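Local coordinates for protein angel homolog 2 (Homo sapiens, PDB 6RW0) that acts as a 2',3'-cyclic phosphatase of the CCR4/nocturin family and probably binds the 3' untranslated regions of mRNA, at residues F50-M55 and S146-L151; L175-K180 and I189-T194. All blocks are in the same frame, centred on the assembly; numbering follows the deposited sequence.

Contact 1. Residues F50-M55 and S146-L151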
ATOM      1  N   PHE A  50      23.262  -5.163  -3.798  1.00 27.01           N
ATOM      2  CA  PHE A  50      22.497  -4.140  -4.537  1.00 25.94           C
ATOM      3  C   PHE A  50      21.631  -3.449  -3.484  1.00 24.34           C
ATOM      4  O   PHE A  50      20.834  -4.127  -2.909  1.00 24.32           O
ATOM      5  CB  PHE A  50      21.663  -4.752  -5.657  1.00 24.83           C
ATOM      6  CG  PHE A  50      20.779  -3.770  -6.375  1.00 24.85           C
ATOM      7  CD1 PHE A  50      21.300  -2.856  -7.267  1.00 25.30           C
ATOM      8  CD2 PHE A  50      19.417  -3.750  -6.150  1.00 23.08           C
ATOM      9  CE1 PHE A  50      20.481  -1.965  -7.935  1.00 24.79           C
ATOM     10  CE2 PHE A  50      18.606  -2.851  -6.808  1.00 23.70           C
ATOM     11  CZ  PHE A  50      19.133  -1.959  -7.698  1.00 23.21           C
ATOM     12  N   ASP A  51      21.787  -2.152  -3.264  1.00 22.72           N
ATOM     13  CA  ASP A  51      21.022  -1.412  -2.241  1.00 22.50           C
ATOM     14  C   ASP A  51      20.016  -0.533  -2.973  1.00 22.67           C
ATOM     15  O   ASP A  51      20.360  -0.009  -3.998  1.00 25.03           O
ATOM     16  CB  ASP A  51      21.932  -0.553  -1.365  1.00 24.94           C
ATOM     17  CG  ASP A  51      22.807  -1.339  -0.408  1.00 28.27           C
ATOM     18  OD1 ASP A  51      22.617  -2.523  -0.284  1.00 27.77           O
ATOM     19  OD2 ASP A  51      23.667  -0.721   0.201  1.00 29.32           O
ATOM     20  N   PHE A  52      18.792  -0.434  -2.477  1.00 19.49           N
ATOM     21  CA  PHE A  52      17.767   0.416  -3.107  1.00 18.83           C
ATOM     22  C   PHE A  52      16.773   0.826  -2.038  1.00 18.19           C
ATOM     23  O   PHE A  52      16.554   0.107  -1.106  1.00 20.03           O
ATOM     24  CB  PHE A  52      17.082  -0.298  -4.274  1.00 20.71           C
ATOM     25  CG  PHE A  52      16.260  -1.491  -3.882  1.00 19.54           C
ATOM     26  CD1 PHE A  52      16.848  -2.698  -3.575  1.00 19.89           C
ATOM     27  CD2 PHE A  52      14.888  -1.391  -3.800  1.00 18.60           C
ATOM     28  CE1 PHE A  52      16.082  -3.785  -3.211  1.00 20.41           C
ATOM     29  CE2 PHE A  52      14.126  -2.481  -3.435  1.00 20.64           C
ATOM     30  CZ  PHE A  52      14.722  -3.675  -3.144  1.00 21.38           C
ATOM     31  N   SER A  53      16.195   1.987  -2.247  1.00 18.77           N
ATOM     32  CA  SER A  53      15.193   2.541  -1.355  1.00 16.42           C
ATOM     33  C   SER A  53      13.821   2.573  -2.015  1.00 16.17           C
ATOM     34  O   SER A  53      13.699   2.655  -3.245  1.00 17.16           O
ATOM     35  CB  SER A  53      15.582   3.954  -0.912  1.00 18.06           C
ATOM     36  OG  SER A  53      15.764   4.800  -2.038  1.00 19.19           O
ATOM     37  N   VAL A  54      12.791   2.494  -1.172  1.00 17.58           N
ATOM     38  CA  VAL A  54      11.395   2.436  -1.587  1.00 16.30           C
ATOM     39  C   VAL A  54      10.587   3.395  -0.730  1.00 17.04           C
ATOM     40  O   VAL A  54      10.659   3.343   0.505  1.00 17.94           O
ATOM     41  CB  VAL A  54      10.801   1.020  -1.435  1.00 17.29           C
ATOM     42  CG1 VAL A  54       9.321   1.008  -1.870  1.00 18.28           C
ATOM     43  CG2 VAL A  54      11.588  -0.001  -2.208  1.00 18.15           C
ATOM     44  N   MET A  55       9.796   4.212  -1.392  1.00 16.48           N
ATOM     45  CA  MET A  55       8.873   5.147  -0.733  1.00 15.67           C
ATOM     46  C   MET A  55       7.436   4.734  -1.068  1.00 18.47           C
ATOM     47  O   MET A  55       7.188   4.496  -2.235  1.00 19.95           O
ATOM     48  CB  MET A  55       9.096   6.570  -1.228  1.00 18.68           C
ATOM     49  CG  MET A  55       8.065   7.521  -0.687  1.00 20.36           C
ATOM     50  SD  MET A  55       8.288   9.193  -1.306  1.00 26.20           S
ATOM     51  CE  MET A  55       9.524   9.772  -0.160  1.00 35.36           C
ATOM     52  N   SER A 146      18.244   4.810 -13.873  1.00 22.72           N
ATOM     53  CA  SER A 146      19.659   4.544 -13.547  1.00 24.81           C
ATOM     54  C   SER A 146      19.796   3.283 -12.685  1.00 23.24           C
ATOM     55  O   SER A 146      20.864   2.732 -12.681  1.00 25.66           O
ATOM     56  CB  SER A 146      20.289   5.733 -12.879  1.00 27.60           C
ATOM     57  OG  SER A 146      19.836   5.896 -11.554  1.00 29.47           O
ATOM     58  N   LYS A 147      18.787   2.904 -11.902  1.00 19.86           N
ATOM     59  CA  LYS A 147      18.870   1.758 -10.969  1.00 20.41           C
ATOM     60  C   LYS A 147      18.225   0.480 -11.506  1.00 20.09           C
ATOM     61  O   LYS A 147      18.632  -0.558 -11.072  1.00 20.12           O
ATOM     62  CB  LYS A 147      18.186   2.118  -9.650  1.00 23.53           C
ATOM     63  CG  LYS A 147      18.918   3.130  -8.793  1.00 29.00           C
ATOM     64  CD  LYS A 147      20.170   2.596  -8.145  1.00 29.93           C
ATOM     65  CE  LYS A 147      19.933   1.651  -6.992  1.00 29.23           C
ATOM     66  NZ  LYS A 147      21.194   1.344  -6.275  1.00 29.13           N
ATOM     67  N   PHE A 148      17.261   0.555 -12.409  1.00 18.32           N
ATOM     68  CA  PHE A 148      16.571  -0.665 -12.877  1.00 17.35           C
ATOM     69  C   PHE A 148      16.122  -0.573 -14.331  1.00 17.79           C
ATOM     70  O   PHE A 148      15.919   0.506 -14.831  1.00 19.72           O
ATOM     71  CB  PHE A 148      15.232  -0.884 -12.155  1.00 17.69           C
ATOM     72  CG  PHE A 148      15.273  -0.926 -10.654  1.00 17.03           C
ATOM     73  CD1 PHE A 148      15.483  -2.108  -9.994  1.00 18.47           C
ATOM     74  CD2 PHE A 148      15.067   0.214  -9.911  1.00 19.22           C
ATOM     75  CE1 PHE A 148      15.503  -2.137  -8.620  1.00 20.26           C
ATOM     76  CE2 PHE A 148      15.105   0.179  -8.534  1.00 21.09           C
ATOM     77  CZ  PHE A 148      15.315  -1.000  -7.890  1.00 19.55           C
ATOM     78  N   SER A 149      15.977  -1.734 -14.955  1.00 18.40           N
ATOM     79  CA  SER A 149      15.248  -1.875 -16.204  1.00 17.38           C
ATOM     80  C   SER A 149      13.906  -2.546 -15.937  1.00 17.60           C
ATOM     81  O   SER A 149      13.749  -3.316 -14.985  1.00 20.02           O
ATOM     82  CB  SER A 149      16.005  -2.742 -17.214  1.00 18.48           C
ATOM     83  OG  SER A 149      17.231  -2.143 -17.607  1.00 21.89           O
ATOM     84  N   LEU A 150      12.941  -2.270 -16.799  1.00 18.29           N
ATOM     85  CA  LEU A 150      11.595  -2.795 -16.642  1.00 17.58           C
ATOM     86  C   LEU A 150      11.457  -4.095 -17.419  1.00 18.07           C
ATOM     87  O   LEU A 150      11.676  -4.124 -18.634  1.00 22.24           O
ATOM     88  CB  LEU A 150      10.619  -1.761 -17.181  1.00 18.05           C
ATOM     89  CG  LEU A 150       9.133  -2.078 -17.104  1.00 18.19           C
ATOM     90  CD1 LEU A 150       8.695  -2.386 -15.692  1.00 18.66           C
ATOM     91  CD2 LEU A 150       8.403  -0.878 -17.685  1.00 22.41           C
ATOM     92  N   LEU A 151      11.060  -5.161 -16.726  1.00 16.63           N
ATOM     93  CA  LEU A 151      10.811  -6.433 -17.391  1.00 18.31           C
ATOM     94  C   LEU A 151       9.339  -6.625 -17.748  1.00 18.56           C
ATOM     95  O   LEU A 151       9.031  -7.153 -18.823  1.00 21.57           O
ATOM     96  CB  LEU A 151      11.284  -7.596 -16.517  1.00 18.33           C
ATOM     97  CG  LEU A 151      12.775  -7.564 -16.173  1.00 17.48           C
ATOM     98  CD1 LEU A 151      13.146  -8.773 -15.336  1.00 21.17           C
ATOM     99  CD2 LEU A 151      13.605  -7.518 -17.434  1.00 20.38           C
TER
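Phe52 and Lys147 have the nearest CA atoms across the contact, 8.1 Å apart, a spacing too wide for strand pairing, so 50-55 and 146-151 meet through side chains as members of two different sheets. Phe50, Phe52 and Phe148 form an aromatic cluster in the gap. Phe50 turns its rim toward the face of Phe148 in an offset edge-to-face pair, planes at 77°; the nearest atoms are Phe50 CE2 and Phe148 CE1, 3.7 Å apart. Phe148 in turn directs its own edge at the face of Phe52, with the planes at 84° and the centroids 6.0 Å apart. Its CZ lies 4.1 Å from Phe52 CB and equally near CG and CD2, at one side of the ring rather than over its centre. Lys147 comes to the CE1 side of the Phe50 ring, sharing CZ with Phe148: bends at chi2 (-72°) and chi3 fold its chain so that CE lies 3.8 Å from Phe50 CZ. From there NZ donates to Asp51 O at 2.8 Å, nearly along the C=O axis. An alanine in place of Lys147 would probably leave Asp51 O without this donor and open a gap beside Phe50 CE1 and CZ. Asp51 sets off away from 146-151 at CB, and its OD1 forms a salt bridge with Arg426 on strand 421-428. Pro179 and Leu177 also touch Phe50 and Phe148, respectively. The chemistry is thus mixed: apolar rings pack between the sheets, and beside them a partly exposed lysine ties a main-chain carbonyl of strand 49-58 to the residue just before strand 148-157.

Contact 2. Residues L175-K180 and I189-T194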
ATOM      1  N   LEU A 175       5.084  -4.519 -10.868  1.00 14.75           N
ATOM      2  CA  LEU A 175       6.156  -4.421 -11.845  1.00 14.34           C
ATOM      3  C   LEU A 175       7.204  -5.476 -11.534  1.00 15.14           C
ATOM      4  O   LEU A 175       7.442  -5.815 -10.371  1.00 17.11           O
ATOM      5  CB  LEU A 175       6.842  -3.050 -11.833  1.00 16.28           C
ATOM      6  CG  LEU A 175       6.001  -1.794 -12.053  1.00 17.96           C
ATOM      7  CD1 LEU A 175       6.906  -0.581 -12.315  1.00 18.30           C
ATOM      8  CD2 LEU A 175       4.977  -1.931 -13.154  1.00 18.58           C
ATOM      9  N   LEU A 176       7.844  -5.983 -12.575  1.00 14.97           N
ATOM     10  CA  LEU A 176       9.028  -6.810 -12.418  1.00 15.48           C
ATOM     11  C   LEU A 176      10.200  -5.998 -12.953  1.00 15.19           C
ATOM     12  O   LEU A 176      10.169  -5.560 -14.108  1.00 16.41           O
ATOM     13  CB  LEU A 176       8.877  -8.133 -13.155  1.00 17.02           C
ATOM     14  CG  LEU A 176       9.973  -9.131 -12.785  1.00 18.64           C
ATOM     15  CD1 LEU A 176       9.908  -9.612 -11.334  1.00 19.53           C
ATOM     16  CD2 LEU A 176       9.904 -10.323 -13.729  1.00 19.75           C
ATOM     17  N   LEU A 177      11.173  -5.754 -12.086  1.00 16.91           N
ATOM     18  CA  LEU A 177      12.315  -4.862 -12.374  1.00 17.51           C
ATOM     19  C   LEU A 177      13.632  -5.631 -12.344  1.00 18.20           C
ATOM     20  O   LEU A 177      13.766  -6.484 -11.528  1.00 20.72           O
ATOM     21  CB  LEU A 177      12.375  -3.750 -11.326  1.00 17.04           C
ATOM     22  CG  LEU A 177      11.138  -2.878 -11.174  1.00 17.94           C
ATOM     23  CD1 LEU A 177      11.374  -1.840 -10.099  1.00 20.11           C
ATOM     24  CD2 LEU A 177      10.773  -2.198 -12.475  1.00 19.69           C
ATOM     25  N   GLN A 178      14.564  -5.295 -13.223  1.00 19.13           N
ATOM     26  CA  GLN A 178      15.894  -5.922 -13.241  1.00 17.93           C
ATOM     27  C   GLN A 178      16.887  -4.900 -12.680  1.00 18.52           C
ATOM     28  O   GLN A 178      17.053  -3.870 -13.299  1.00 17.48           O
ATOM     29  CB  GLN A 178      16.287  -6.334 -14.652  1.00 20.32           C
ATOM     30  CG  GLN A 178      17.628  -7.046 -14.689  1.00 25.08           C
ATOM     31  CD  GLN A 178      17.618  -8.303 -13.867  1.00 28.78           C
ATOM     32  OE1 GLN A 178      16.684  -9.072 -13.907  1.00 30.56           O
ATOM     33  NE2 GLN A 178      18.645  -8.500 -13.071  1.00 33.42           N
ATOM     34  N   PRO A 179      17.541  -5.154 -11.536  1.00 18.28           N
ATOM     35  CA  PRO A 179      18.553  -4.243 -11.033  1.00 18.62           C
ATOM     36  C   PRO A 179      19.660  -4.034 -12.078  1.00 19.69           C
ATOM     37  O   PRO A 179      20.042  -4.975 -12.671  1.00 21.17           O
ATOM     38  CB  PRO A 179      19.087  -4.953  -9.789  1.00 21.06           C
ATOM     39  CG  PRO A 179      17.931  -5.784  -9.340  1.00 21.63           C
ATOM     40  CD  PRO A 179      17.300  -6.261 -10.626  1.00 19.32           C
ATOM     41  N   LYS A 180      20.122  -2.802 -12.255  1.00 20.84           N
ATOM     42  CA  LYS A 180      21.170  -2.461 -13.239  1.00 25.05           C
ATOM     43  C   LYS A 180      22.545  -2.596 -12.596  1.00 31.04           C
ATOM     44  O   LYS A 180      23.019  -1.616 -12.075  1.00 35.03           O
ATOM     45  CB  LYS A 180      20.967  -1.031 -13.722  1.00 27.63           C
ATOM     46  CG  LYS A 180      19.989  -0.901 -14.861  1.00 30.56           C
ATOM     47  CD  LYS A 180      20.148   0.357 -15.632  1.00 29.87           C
ATOM     48  CE  LYS A 180      19.070   0.492 -16.671  1.00 28.84           C
ATOM     49  NZ  LYS A 180      19.078   1.824 -17.297  1.00 28.93           N
ATOM     50  N   ILE A 189      13.493  -8.036  -9.096  1.00 18.20           N
ATOM     51  CA  ILE A 189      12.728  -7.629  -7.924  1.00 18.99           C
ATOM     52  C   ILE A 189      11.301  -7.336  -8.363  1.00 16.44           C
ATOM     53  O   ILE A 189      11.076  -6.646  -9.363  1.00 18.36           O
ATOM     54  CB  ILE A 189      13.348  -6.400  -7.240  1.00 21.42           C
ATOM     55  CG1 ILE A 189      14.769  -6.745  -6.798  1.00 26.78           C
ATOM     56  CG2 ILE A 189      12.498  -5.949  -6.057  1.00 22.14           C
ATOM     57  CD1 ILE A 189      15.533  -5.583  -6.268  1.00 32.20           C
ATOM     58  N   CYS A 190      10.342  -7.860  -7.615  1.00 15.43           N
ATOM     59  CA  CYS A 190       8.933  -7.671  -7.896  1.00 15.31           C
ATOM     60  C   CYS A 190       8.408  -6.605  -6.948  1.00 15.70           C
ATOM     61  O   CYS A 190       8.488  -6.772  -5.729  1.00 16.70           O
ATOM     62  CB  CYS A 190       8.200  -8.987  -7.666  1.00 15.95           C
ATOM     63  SG  CYS A 190       6.435  -8.880  -7.921  1.00 17.46           S
ATOM     64  N   VAL A 191       7.872  -5.519  -7.500  1.00 14.61           N
ATOM     65  CA  VAL A 191       7.327  -4.424  -6.707  1.00 14.30           C
ATOM     66  C   VAL A 191       5.830  -4.352  -6.955  1.00 13.40           C
ATOM     67  O   VAL A 191       5.388  -4.239  -8.108  1.00 14.93           O
ATOM     68  CB  VAL A 191       7.988  -3.080  -7.056  1.00 15.26           C
ATOM     69  CG1 VAL A 191       7.389  -1.954  -6.223  1.00 17.45           C
ATOM     70  CG2 VAL A 191       9.488  -3.151  -6.865  1.00 17.13           C
ATOM     71  N   ALA A 192       5.055  -4.405  -5.879  1.00 13.47           N
ATOM     72  CA  ALA A 192       3.607  -4.373  -5.949  1.00 13.46           C
ATOM     73  C   ALA A 192       3.088  -3.179  -5.168  1.00 12.43           C
ATOM     74  O   ALA A 192       3.705  -2.741  -4.193  1.00 15.88           O
ATOM     75  CB  ALA A 192       3.013  -5.655  -5.390  1.00 15.43           C
ATOM     76  N   ASN A 193       1.953  -2.643  -5.622  1.00 12.88           N
ATOM     77  CA  ASN A 193       1.322  -1.479  -5.018  1.00 14.10           C
ATOM     78  C   ASN A 193      -0.184  -1.625  -5.153  1.00 13.17           C
ATOM     79  O   ASN A 193      -0.679  -2.094  -6.184  1.00 15.82           O
ATOM     80  CB  ASN A 193       1.839  -0.233  -5.752  1.00 14.33           C
ATOM     81  CG  ASN A 193       1.324   1.077  -5.172  1.00 16.08           C
ATOM     82  OD1 ASN A 193       0.857   1.140  -4.041  1.00 18.86           O
ATOM     83  ND2 ASN A 193       1.449   2.145  -5.951  1.00 16.04           N
ATOM     84  N   THR A 194      -0.913  -1.235  -4.110  1.00 14.42           N
ATOM     85  CA  THR A 194      -2.364  -1.266  -4.175  1.00 13.35           C
ATOM     86  C   THR A 194      -2.950  -0.241  -3.224  1.00 14.06           C
ATOM     87  O   THR A 194      -2.264   0.317  -2.364  1.00 14.28           O
ATOM     88  CB  THR A 194      -2.906  -2.673  -3.876  1.00 13.79           C
ATOM     89  OG1 THR A 194      -4.291  -2.756  -4.236  1.00 15.36           O
ATOM     90  CG2 THR A 194      -2.805  -3.025  -2.390  1.00 16.17           C
TER
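Leu175 with Val191 and Leu177 with Ile189 are the hydrogen-bonded pairs of an antiparallel ladder, each contributing two bonds; Ile189 N to Leu177 O measures 2.9 Å, with 169° at the hydrogen. Leu176 with Cys190 is the non-hydrogen-bonded pair between them, where Leu176 CA and Cys190 CA draw in to 4.6 Å. Cys190 CA also makes a CA-H...O contact of 3.4 Å with Leu175 O. The strand segments run at 144° to each other, a marked twist from strict antiparallel.

Leu175, Leu177, Ile189 and Val191 share one face. There Leu177 reaches diagonally from one hydrogen-bonded pair to the other: CG is anti to the carbonyl carbon (chi1 -57°), and the protruding CD1 is set against the CG2 branch of Val191 at 4.0 Å. Beyond the last pair, the Pro179 ring offers CG as a bump against the extended branch of Ile189, 3.9 Å from CD1 and only slightly farther from CG1, so that it abuts the outer two carbons together. On the reverse face Leu176 is laid over the opposite backbone, its CD1 3.7 Å from Ile189 O and a little farther from Cys190 CB.

These segments are the two arms of the hairpin formed by strands 171-179 and 189-195. Strand 148-157 pairs with the outer side of 171-179, and strand 231-236 runs parallel to 189-195. Leu175 and Leu177 pack against strand 137-144 of the other sheet, through Ile141 and Phe143, whereas helix 203-220 lies over the reverse face, where Val220 meets Leu176 and Ile217 meets Ala192.

Contact 1 bridges the two sheets, whereas contact 2 joins neighbouring strands within one of them; both are largely buried, and their centres lie about 8 Å apart. Contact 1 sits farther from the chain centre, about 18 Å against 14 Å, and includes a partly exposed lysine; its chemistry is aromatic, with one side-chain to main-chain bond. Contact 2 relies on main-chain bonding and aliphatic packing. Strand 148-157 lies beside 171-179, and the probable hydrogen bond of 2.8 Å from Gln178 N to Ser149 O ties the contacts together. Phe52 CE1 also packs 3.6 Å from Ile189 CD1, joining the aromatic cluster to the aliphatic face within the two-sheet sandwich of the DNase I-like fold.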